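Local coordinates for restriction endonuclease EcoP15I, modification subunit (Escherichia coli, PDB 4ZCF), which methylates the second adenine of the asymmetric DNA site 5'-CAGCAG-3' at N6, using S-adenosyl-L-methionine, and joins the Res subunit for DNA restriction, at residues I272-F276 and K288-W292; A448-F452 and Q463-V467; F452-N456 and N502-F507. All blocks are in the same frame, centred on the assembly; numbering follows the deposited sequence.

How the contacts relate
Contact 1 comes first along the chain and stands apart, its centre about 40 Å from that of contact 2 and about 36 Å from that of contact 3. It pairs helices 264-279 and 283-296, its nearest atom about 7 Å from the bound DNA, with W292 packed on the second Mod subunit. Contacts 2 and 3, centres about 9 Å apart, both open on helix 446-455 and share F452; contact 3 closes later in the chain. Contact 2 is buried between helix and sheet, and contact 3 continues it to the helix's C-terminal end. Strand 461-468 and strand 508-514, which follows the loop of contact 3, belong to the same mixed sheet, and F464 CZ lies 3.6 Å from F507 CB.

Contact 1 (I272-F276 and K288-W292); sequences IGEEF and KYTQW
Both segments are helical (F276 N to I272 O hydrogen bond 3.0 Å), within helices 264-279 and 283-296. The short axes run roughly antiparallel, 142° between N-to-C directions, with a closest approach of 11.4 Å. F276 and Y289 set the register, CA to CA 7.3 Å; large side chains fill the wide separation. The F276 ring (chi1 m) has Y289 CA over one face and W292 CB near its plane, F276 CZ to W292 CB being 3.5 Å. It turns its edge to the face of W292 in an offset edge-to-face pair, 5.6 Å from the five-membered centroid, planes at 72°. I272 (chi1 about -102°, off the standard wells) packs on W292 (chi1 t): I272 CG2 stands 3.8 Å from the six-membered centroid, 14° off the normal, a CH-pi contact, and I272 CG1 is 3.6 Å from W292 CZ2. Y289 (chi1 t) offers its ring edge, Y289 CD1 4.1 Å from F276 CD2 and Y289 CE1 4.2 Å from I272 CG2. This is a splayed helical hairpin, its two arms bridged by F276, Y289 and W292 together with I272. I272 and Y289 rest on I314 of strand 313-318, Y289 OH is hydrogen-bonded to Y306 O, and W292 packs on L346 of the second Mod subunit.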
loop_
_atom_site.group_PDB
_atom_site.type_symbol
_atom_site.label_atom_id
_atom_site.label_comp_id
_atom_site.label_asym_id
_atom_site.label_seq_id
_atom_site.Cartn_x
_atom_site.Cartn_y
_atom_site.Cartn_z
ATOM N N ILE A 272 -37.168 1.163 -18.114
ATOM C CA ILE A 272 -38.422 1.871 -17.861
ATOM C C ILE A 272 -38.543 3.130 -18.726
ATOM O O ILE A 272 -39.627 3.405 -19.248
ATOM C CB ILE A 272 -38.661 2.094 -16.334
ATOM C CG1 ILE A 272 -39.682 1.068 -15.785
ATOM C CG2 ILE A 272 -39.099 3.525 -15.979
ATOM C CD1 ILE A 272 -39.084 -0.124 -15.093
ATOM N N GLY A 273 -37.417 3.831 -18.906
ATOM C CA GLY A 273 -37.301 5.038 -19.712
ATOM C C GLY A 273 -37.662 4.784 -21.152
ATOM O O GLY A 273 -38.558 5.436 -21.686
ATOM N N GLU A 274 -37.001 3.791 -21.760
ATOM C CA GLU A 274 -37.228 3.357 -23.139
ATOM C C GLU A 274 -38.632 2.746 -23.325
ATOM O O GLU A 274 -39.238 2.973 -24.370
ATOM C CB GLU A 274 -36.149 2.359 -23.585
ATOM C CG GLU A 274 -34.757 2.945 -23.771
ATOM C CD GLU A 274 -33.677 1.931 -24.111
ATOM O OE1 GLU A 274 -33.902 0.713 -23.915
ATOM O OE2 GLU A 274 -32.593 2.361 -24.569
ATOM N N GLU A 275 -39.146 1.984 -22.319
ATOM C CA GLU A 275 -40.485 1.377 -22.337
ATOM C C GLU A 275 -41.547 2.476 -22.455
ATOM O O GLU A 275 -42.426 2.368 -23.307
ATOM C CB GLU A 275 -40.734 0.517 -21.078
ATOM C CG GLU A 275 -41.864 -0.498 -21.225
ATOM C CD GLU A 275 -42.530 -1.006 -19.953
ATOM O OE1 GLU A 275 -43.051 -2.146 -19.981
ATOM O OE2 GLU A 275 -42.579 -0.256 -18.950
ATOM N N PHE A 276 -41.436 3.547 -21.637
ATOM C CA PHE A 276 -42.353 4.686 -21.682
ATOM C C PHE A 276 -42.159 5.480 -22.962
ATOM O O PHE A 276 -43.150 5.938 -23.529
ATOM C CB PHE A 276 -42.160 5.623 -20.479
ATOM C CG PHE A 276 -42.906 5.258 -19.225
ATOM C CD1 PHE A 276 -44.290 5.335 -19.173
ATOM C CD2 PHE A 276 -42.223 4.901 -18.072
ATOM C CE1 PHE A 276 -44.982 5.017 -18.001
ATOM C CE2 PHE A 276 -42.915 4.585 -16.898
ATOM C CZ PHE A 276 -44.290 4.641 -16.873
ATOM N N LYS A 288 -47.239 10.449 -17.599
ATOM C CA LYS A 288 -47.245 9.003 -17.415
ATOM C C LYS A 288 -46.070 8.565 -16.553
ATOM O O LYS A 288 -46.228 7.665 -15.718
ATOM C CB LYS A 288 -47.227 8.288 -18.778
ATOM C CG LYS A 288 -48.529 7.525 -19.080
ATOM C CD LYS A 288 -49.703 8.415 -19.551
ATOM C CE LYS A 288 -51.048 7.736 -19.404
ATOM N NZ LYS A 288 -51.537 7.769 -17.999
ATOM N N TYR A 289 -44.898 9.232 -16.733
ATOM C CA TYR A 289 -43.685 8.996 -15.960
ATOM C C TYR A 289 -43.816 9.515 -14.531
ATOM O O TYR A 289 -43.465 8.775 -13.607
ATOM C CB TYR A 289 -42.418 9.542 -16.650
ATOM C CG TYR A 289 -41.151 9.214 -15.882
ATOM C CD1 TYR A 289 -40.721 7.896 -15.740
ATOM C CD2 TYR A 289 -40.440 10.209 -15.217
ATOM C CE1 TYR A 289 -39.638 7.576 -14.936
ATOM C CE2 TYR A 289 -39.334 9.900 -14.432
ATOM C CZ TYR A 289 -38.925 8.582 -14.306
ATOM O OH TYR A 289 -37.825 8.267 -13.541
ATOM N N THR A 290 -44.331 10.757 -14.326
ATOM C CA THR A 290 -44.538 11.314 -12.971
ATOM C C THR A 290 -45.439 10.385 -12.124
ATOM O O THR A 290 -45.243 10.273 -10.918
ATOM C CB THR A 290 -45.042 12.775 -13.034
ATOM O OG1 THR A 290 -44.076 13.575 -13.715
ATOM C CG2 THR A 290 -45.286 13.379 -11.666
ATOM N N GLN A 291 -46.383 9.692 -12.777
ATOM C CA GLN A 291 -47.304 8.744 -12.154
ATOM C C GLN A 291 -46.534 7.519 -11.607
ATOM O O GLN A 291 -46.639 7.215 -10.419
ATOM C CB GLN A 291 -48.406 8.335 -13.158
ATOM C CG GLN A 291 -49.574 7.568 -12.541
ATOM C CD GLN A 291 -50.589 7.064 -13.551
ATOM O OE1 GLN A 291 -50.942 7.735 -14.539
ATOM N NE2 GLN A 291 -51.134 5.882 -13.286
ATOM N N TRP A 292 -45.754 6.842 -12.465
ATOM C CA TRP A 292 -44.946 5.681 -12.091
ATOM C C TRP A 292 -43.816 6.105 -11.153
ATOM O O TRP A 292 -43.461 5.327 -10.264
ATOM C CB TRP A 292 -44.389 4.992 -13.343
ATOM C CG TRP A 292 -43.508 3.797 -13.080
ATOM C CD1 TRP A 292 -43.875 2.481 -13.095
ATOM C CD2 TRP A 292 -42.092 3.818 -12.848
ATOM N NE1 TRP A 292 -42.778 1.680 -12.884
ATOM C CE2 TRP A 292 -41.670 2.477 -12.719
ATOM C CE3 TRP A 292 -41.143 4.846 -12.696
ATOM C CZ2 TRP A 292 -40.345 2.142 -12.420
ATOM C CZ3 TRP A 292 -39.835 4.513 -12.399
ATOM C CH2 TRP A 292 -39.443 3.177 -12.277
#

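Contact 2 (A448-F452 and Q463-V467)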
loop_
_atom_site.group_PDB
_atom_site.type_symbol
_atom_site.label_atom_id
_atom_site.label_comp_id
_atom_site.label_asym_id
_atom_site.label_seq_id
_atom_site.Cartn_x
_atom_site.Cartn_y
_atom_site.Cartn_z
ATOM N N ALA A 448 -13.963 -18.338 -4.161
ATOM C CA ALA A 448 -13.977 -19.231 -5.309
ATOM C C ALA A 448 -15.398 -19.308 -5.859
ATOM O O ALA A 448 -15.590 -19.100 -7.045
ATOM C CB ALA A 448 -13.478 -20.601 -4.883
ATOM N N HIS A 449 -16.392 -19.484 -4.968
ATOM C CA HIS A 449 -17.813 -19.536 -5.297
ATOM C C HIS A 449 -18.226 -18.232 -5.991
ATOM O O HIS A 449 -18.815 -18.272 -7.073
ATOM C CB HIS A 449 -18.645 -19.806 -4.029
ATOM C CG HIS A 449 -20.094 -20.125 -4.277
ATOM N ND1 HIS A 449 -20.882 -20.714 -3.292
ATOM C CD2 HIS A 449 -20.866 -19.906 -5.373
ATOM C CE1 HIS A 449 -22.093 -20.819 -3.811
ATOM N NE2 HIS A 449 -22.129 -20.364 -5.067
ATOM N N THR A 450 -17.863 -17.089 -5.396
ATOM C CA THR A 450 -18.107 -15.748 -5.913
ATOM C C THR A 450 -17.567 -15.604 -7.342
ATOM O O THR A 450 -18.206 -14.947 -8.151
ATOM C CB THR A 450 -17.509 -14.729 -4.925
ATOM O OG1 THR A 450 -18.187 -14.827 -3.662
ATOM C CG2 THR A 450 -17.559 -13.309 -5.441
ATOM N N VAL A 451 -16.415 -16.219 -7.664
ATOM C CA VAL A 451 -15.846 -16.190 -9.027
ATOM C C VAL A 451 -16.754 -17.008 -9.981
ATOM O O VAL A 451 -17.038 -16.537 -11.084
ATOM C CB VAL A 451 -14.334 -16.576 -9.091
ATOM C CG1 VAL A 451 -13.851 -16.689 -10.526
ATOM C CG2 VAL A 451 -13.473 -15.559 -8.329
ATOM N N PHE A 452 -17.274 -18.181 -9.521
ATOM C CA PHE A 452 -18.219 -19.000 -10.308
ATOM C C PHE A 452 -19.450 -18.165 -10.669
ATOM O O PHE A 452 -19.738 -18.043 -11.857
ATOM C CB PHE A 452 -18.617 -20.315 -9.589
ATOM C CG PHE A 452 -17.544 -21.386 -9.453
ATOM C CD1 PHE A 452 -16.666 -21.662 -10.502
ATOM C CD2 PHE A 452 -17.452 -22.163 -8.299
ATOM C CE1 PHE A 452 -15.721 -22.689 -10.404
ATOM C CE2 PHE A 452 -16.486 -23.174 -8.192
ATOM C CZ PHE A 452 -15.629 -23.428 -9.248
ATOM N N GLN A 463 -10.010 -15.672 -12.705
ATOM C CA GLN A 463 -9.526 -16.999 -12.366
ATOM C C GLN A 463 -9.315 -16.986 -10.874
ATOM O O GLN A 463 -8.792 -16.017 -10.327
ATOM C CB GLN A 463 -8.210 -17.314 -13.072
ATOM C CG GLN A 463 -8.213 -16.975 -14.544
ATOM C CD GLN A 463 -6.812 -16.719 -15.000
ATOM O OE1 GLN A 463 -6.004 -17.649 -15.161
ATOM N NE2 GLN A 463 -6.490 -15.439 -15.172
ATOM N N PHE A 464 -9.743 -18.019 -10.198
ATOM C CA PHE A 464 -9.519 -18.041 -8.769
ATOM C C PHE A 464 -8.371 -18.975 -8.408
ATOM O O PHE A 464 -8.183 -20.017 -9.041
ATOM C CB PHE A 464 -10.819 -18.380 -7.983
ATOM C CG PHE A 464 -11.293 -19.824 -7.955
ATOM C CD1 PHE A 464 -10.592 -20.795 -7.235
ATOM C CD2 PHE A 464 -12.499 -20.189 -8.549
ATOM C CE1 PHE A 464 -11.045 -22.123 -7.182
ATOM C CE2 PHE A 464 -12.956 -21.516 -8.488
ATOM C CZ PHE A 464 -12.229 -22.472 -7.803
ATOM N N ILE A 465 -7.631 -18.612 -7.363
ATOM C CA ILE A 465 -6.606 -19.439 -6.752
ATOM C C ILE A 465 -6.934 -19.320 -5.276
ATOM O O ILE A 465 -7.008 -18.199 -4.784
ATOM C CB ILE A 465 -5.134 -19.020 -7.061
ATOM C CG1 ILE A 465 -4.839 -18.924 -8.554
ATOM C CG2 ILE A 465 -4.136 -19.946 -6.365
ATOM C CD1 ILE A 465 -3.544 -18.132 -8.890
ATOM N N THR A 466 -7.250 -20.447 -4.605
ATOM C CA THR A 466 -7.526 -20.490 -3.159
ATOM C C THR A 466 -6.703 -21.561 -2.460
ATOM O O THR A 466 -6.527 -22.654 -2.986
ATOM C CB THR A 466 -9.034 -20.498 -2.747
ATOM O OG1 THR A 466 -9.645 -21.761 -3.055
ATOM C CG2 THR A 466 -9.837 -19.318 -3.333
ATOM N N VAL A 467 -6.205 -21.228 -1.266
ATOM C CA VAL A 467 -5.374 -22.100 -0.449
ATOM C C VAL A 467 -6.069 -22.453 0.868
ATOM O O VAL A 467 -6.667 -21.595 1.503
ATOM C CB VAL A 467 -3.941 -21.531 -0.245
ATOM C CG1 VAL A 467 -2.995 -22.625 0.265
ATOM C CG2 VAL A 467 -3.402 -20.921 -1.546
#
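F464 lays one ring face over the methyl of A448: A448 CB is 3.5 Å from the ring centroid, a CH-pi contact with the methyl only 4° off the ring normal. The F464 edge meets the face of F452 in an offset edge-to-face pair, with centroids 5.2 Å apart, planes at 83° and F464 CE2 3.4 Å from F452 CZ. V451 packs against the base of the side chain, V451 CG2 3.9 Å from F464 CB. T466 faces the same side, T466 CG2 being 4.2 Å from A448 CB. The short axes pass 8.3 Å apart at 167°, nearly antiparallel, as expected within a beta-alpha-beta unit of a Rossmann-like methyltransferase. That unit comprises strand 434-439, helix 446-455 and strand 461-468; the strands are parallel neighbours joined by backbone hydrogen bonds of Q463 with G435 and V437 and of I465 with V437 and D439. H95 stacks on F464, helix 487-500 packs against A448 and F452, and helix 102-113 covers I465 on the other side of the sheet.

Contact 3 (F452-N456 and N502-F507)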
loop_
_atom_site.group_PDB
_atom_site.type_symbol
_atom_site.label_atom_id
_atom_site.label_comp_id
_atom_site.label_asym_id
_atom_site.label_seq_id
_atom_site.Cartn_x
_atom_site.Cartn_y
_atom_site.Cartn_z
ATOM N N PHE A 452 -17.274 -18.181 -9.521
ATOM C CA PHE A 452 -18.219 -19.000 -10.308
ATOM C C PHE A 452 -19.450 -18.165 -10.669
ATOM O O PHE A 452 -19.738 -18.043 -11.857
ATOM C CB PHE A 452 -18.617 -20.315 -9.589
ATOM C CG PHE A 452 -17.544 -21.386 -9.453
ATOM C CD1 PHE A 452 -16.666 -21.662 -10.502
ATOM C CD2 PHE A 452 -17.452 -22.163 -8.299
ATOM C CE1 PHE A 452 -15.721 -22.689 -10.404
ATOM C CE2 PHE A 452 -16.486 -23.174 -8.192
ATOM C CZ PHE A 452 -15.629 -23.428 -9.248
ATOM N N ASN A 453 -20.106 -17.504 -9.676
ATOM C CA ASN A 453 -21.278 -16.633 -9.913
ATOM C C ASN A 453 -20.985 -15.441 -10.822
ATOM O O ASN A 453 -21.836 -15.072 -11.628
ATOM C CB ASN A 453 -21.840 -16.078 -8.603
ATOM C CG ASN A 453 -22.389 -17.066 -7.616
ATOM O OD1 ASN A 453 -22.732 -16.694 -6.491
ATOM N ND2 ASN A 453 -22.469 -18.338 -7.983
ATOM N N LEU A 454 -19.820 -14.784 -10.634
ATOM C CA LEU A 454 -19.469 -13.625 -11.445
ATOM C C LEU A 454 -19.231 -14.000 -12.904
ATOM O O LEU A 454 -19.809 -13.379 -13.769
ATOM C CB LEU A 454 -18.301 -12.820 -10.832
ATOM C CG LEU A 454 -18.600 -12.006 -9.545
ATOM C CD1 LEU A 454 -17.296 -11.602 -8.811
ATOM C CD2 LEU A 454 -19.478 -10.778 -9.825
ATOM N N ASN A 455 -18.430 -15.045 -13.172
ATOM C CA ASN A 455 -18.100 -15.564 -14.506
ATOM C C ASN A 455 -19.287 -15.983 -15.368
ATOM O O ASN A 455 -19.210 -15.849 -16.588
ATOM C CB ASN A 455 -17.084 -16.687 -14.411
ATOM C CG ASN A 455 -15.654 -16.244 -14.203
ATOM O OD1 ASN A 455 -15.342 -15.081 -13.921
ATOM N ND2 ASN A 455 -14.749 -17.174 -14.372
ATOM N N ASN A 456 -20.353 -16.448 -14.771
ATOM C CA ASN A 456 -21.482 -16.892 -15.548
ATOM C C ASN A 456 -22.503 -15.827 -15.671
ATOM O O ASN A 456 -23.600 -16.079 -16.048
ATOM C CB ASN A 456 -22.086 -18.202 -15.030
ATOM C CG ASN A 456 -22.763 -18.037 -13.726
ATOM O OD1 ASN A 456 -22.840 -16.951 -13.212
ATOM N ND2 ASN A 456 -23.260 -19.099 -13.189
ATOM N N ASN A 502 -24.043 -23.191 -11.428
ATOM C CA ASN A 502 -23.007 -22.360 -12.104
ATOM C C ASN A 502 -22.271 -22.960 -13.328
ATOM O O ASN A 502 -21.159 -22.541 -13.663
ATOM C CB ASN A 502 -22.050 -21.616 -11.147
ATOM C CG ASN A 502 -22.751 -20.865 -10.069
ATOM O OD1 ASN A 502 -23.373 -19.825 -10.303
ATOM N ND2 ASN A 502 -22.682 -21.396 -8.866
ATOM N N ARG A 503 -22.931 -23.901 -14.012
ATOM C CA ARG A 503 -22.575 -24.504 -15.305
ATOM C C ARG A 503 -21.298 -25.343 -15.477
ATOM O O ARG A 503 -20.720 -25.346 -16.579
ATOM C CB ARG A 503 -22.753 -23.477 -16.455
ATOM C CG ARG A 503 -24.163 -22.860 -16.573
ATOM C CD ARG A 503 -25.280 -23.894 -16.757
ATOM N NE ARG A 503 -25.219 -24.574 -18.056
ATOM C CZ ARG A 503 -26.082 -25.502 -18.459
ATOM N NH1 ARG A 503 -27.092 -25.865 -17.675
ATOM N NH2 ARG A 503 -25.963 -26.049 -19.661
ATOM N N ASP A 504 -20.919 -26.125 -14.441
ATOM C CA ASP A 504 -19.753 -27.028 -14.457
ATOM C C ASP A 504 -18.446 -26.329 -14.849
ATOM O O ASP A 504 -17.673 -26.863 -15.655
ATOM C CB ASP A 504 -20.008 -28.279 -15.337
ATOM C CG ASP A 504 -21.155 -29.154 -14.871
ATOM O OD1 ASP A 504 -20.967 -29.902 -13.880
ATOM O OD2 ASP A 504 -22.236 -29.113 -15.514
ATOM N N GLN A 505 -18.184 -25.142 -14.270
ATOM C CA GLN A 505 -16.956 -24.391 -14.562
ATOM C C GLN A 505 -15.669 -25.122 -14.222
ATOM O O GLN A 505 -14.658 -24.894 -14.885
ATOM C CB GLN A 505 -16.964 -23.016 -13.903
ATOM C CG GLN A 505 -17.763 -22.006 -14.695
ATOM C CD GLN A 505 -17.674 -20.619 -14.135
ATOM O OE1 GLN A 505 -18.697 -19.998 -13.832
ATOM N NE2 GLN A 505 -16.454 -20.075 -14.068
ATOM N N GLY A 506 -15.713 -25.952 -13.179
ATOM C CA GLY A 506 -14.583 -26.738 -12.694
ATOM C C GLY A 506 -13.403 -25.955 -12.146
ATOM O O GLY A 506 -13.287 -24.739 -12.334
ATOM N N PHE A 507 -12.481 -26.688 -11.504
ATOM C CA PHE A 507 -11.249 -26.192 -10.904
ATOM C C PHE A 507 -10.267 -27.360 -10.762
ATOM O O PHE A 507 -10.698 -28.504 -10.585
ATOM C CB PHE A 507 -11.529 -25.551 -9.510
ATOM C CG PHE A 507 -12.085 -26.496 -8.464
ATOM C CD1 PHE A 507 -13.415 -26.889 -8.494
ATOM C CD2 PHE A 507 -11.268 -27.001 -7.453
ATOM C CE1 PHE A 507 -13.910 -27.787 -7.556
ATOM C CE2 PHE A 507 -11.772 -27.886 -6.502
ATOM C CZ PHE A 507 -13.090 -28.271 -6.558
#
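N502 OD1 accepts from N456 ND2 at 3.0 Å, with an N-H...O angle of 135°, and from N453 ND2 at 2.9 Å, where 125° makes the bond weak. N453 is in the last turn of helix 446-455 and N456 just beyond it, so the stronger bond reaches the exit of the helix and the weak one its last turn. N502 ND2 is hydrogen-bonded to A498 O. N502, R503 and D504 are successive residues in the left-handed helical region (phi/psi 77/26, 64/36, 54/45), which turns the chain after helix 487-500 toward strand 508-514; G506 also has positive phi (64°). F452 CB is 4.0 Å from N502 CB, and F452 CD1 3.7 Å from Q505 CB. At the F452 ring edge, G506 O lies 3.7 Å from F452 CE1 and F507 CD1 4.2 Å from F452 CZ. The loop thus packs on the C-terminal end of helix 446-455. Helix 487-500 backs F452 through A498 and S499, F464 of strand 461-468 meets both F452 and F507, and helix 420-430 lies beside N453 through I420.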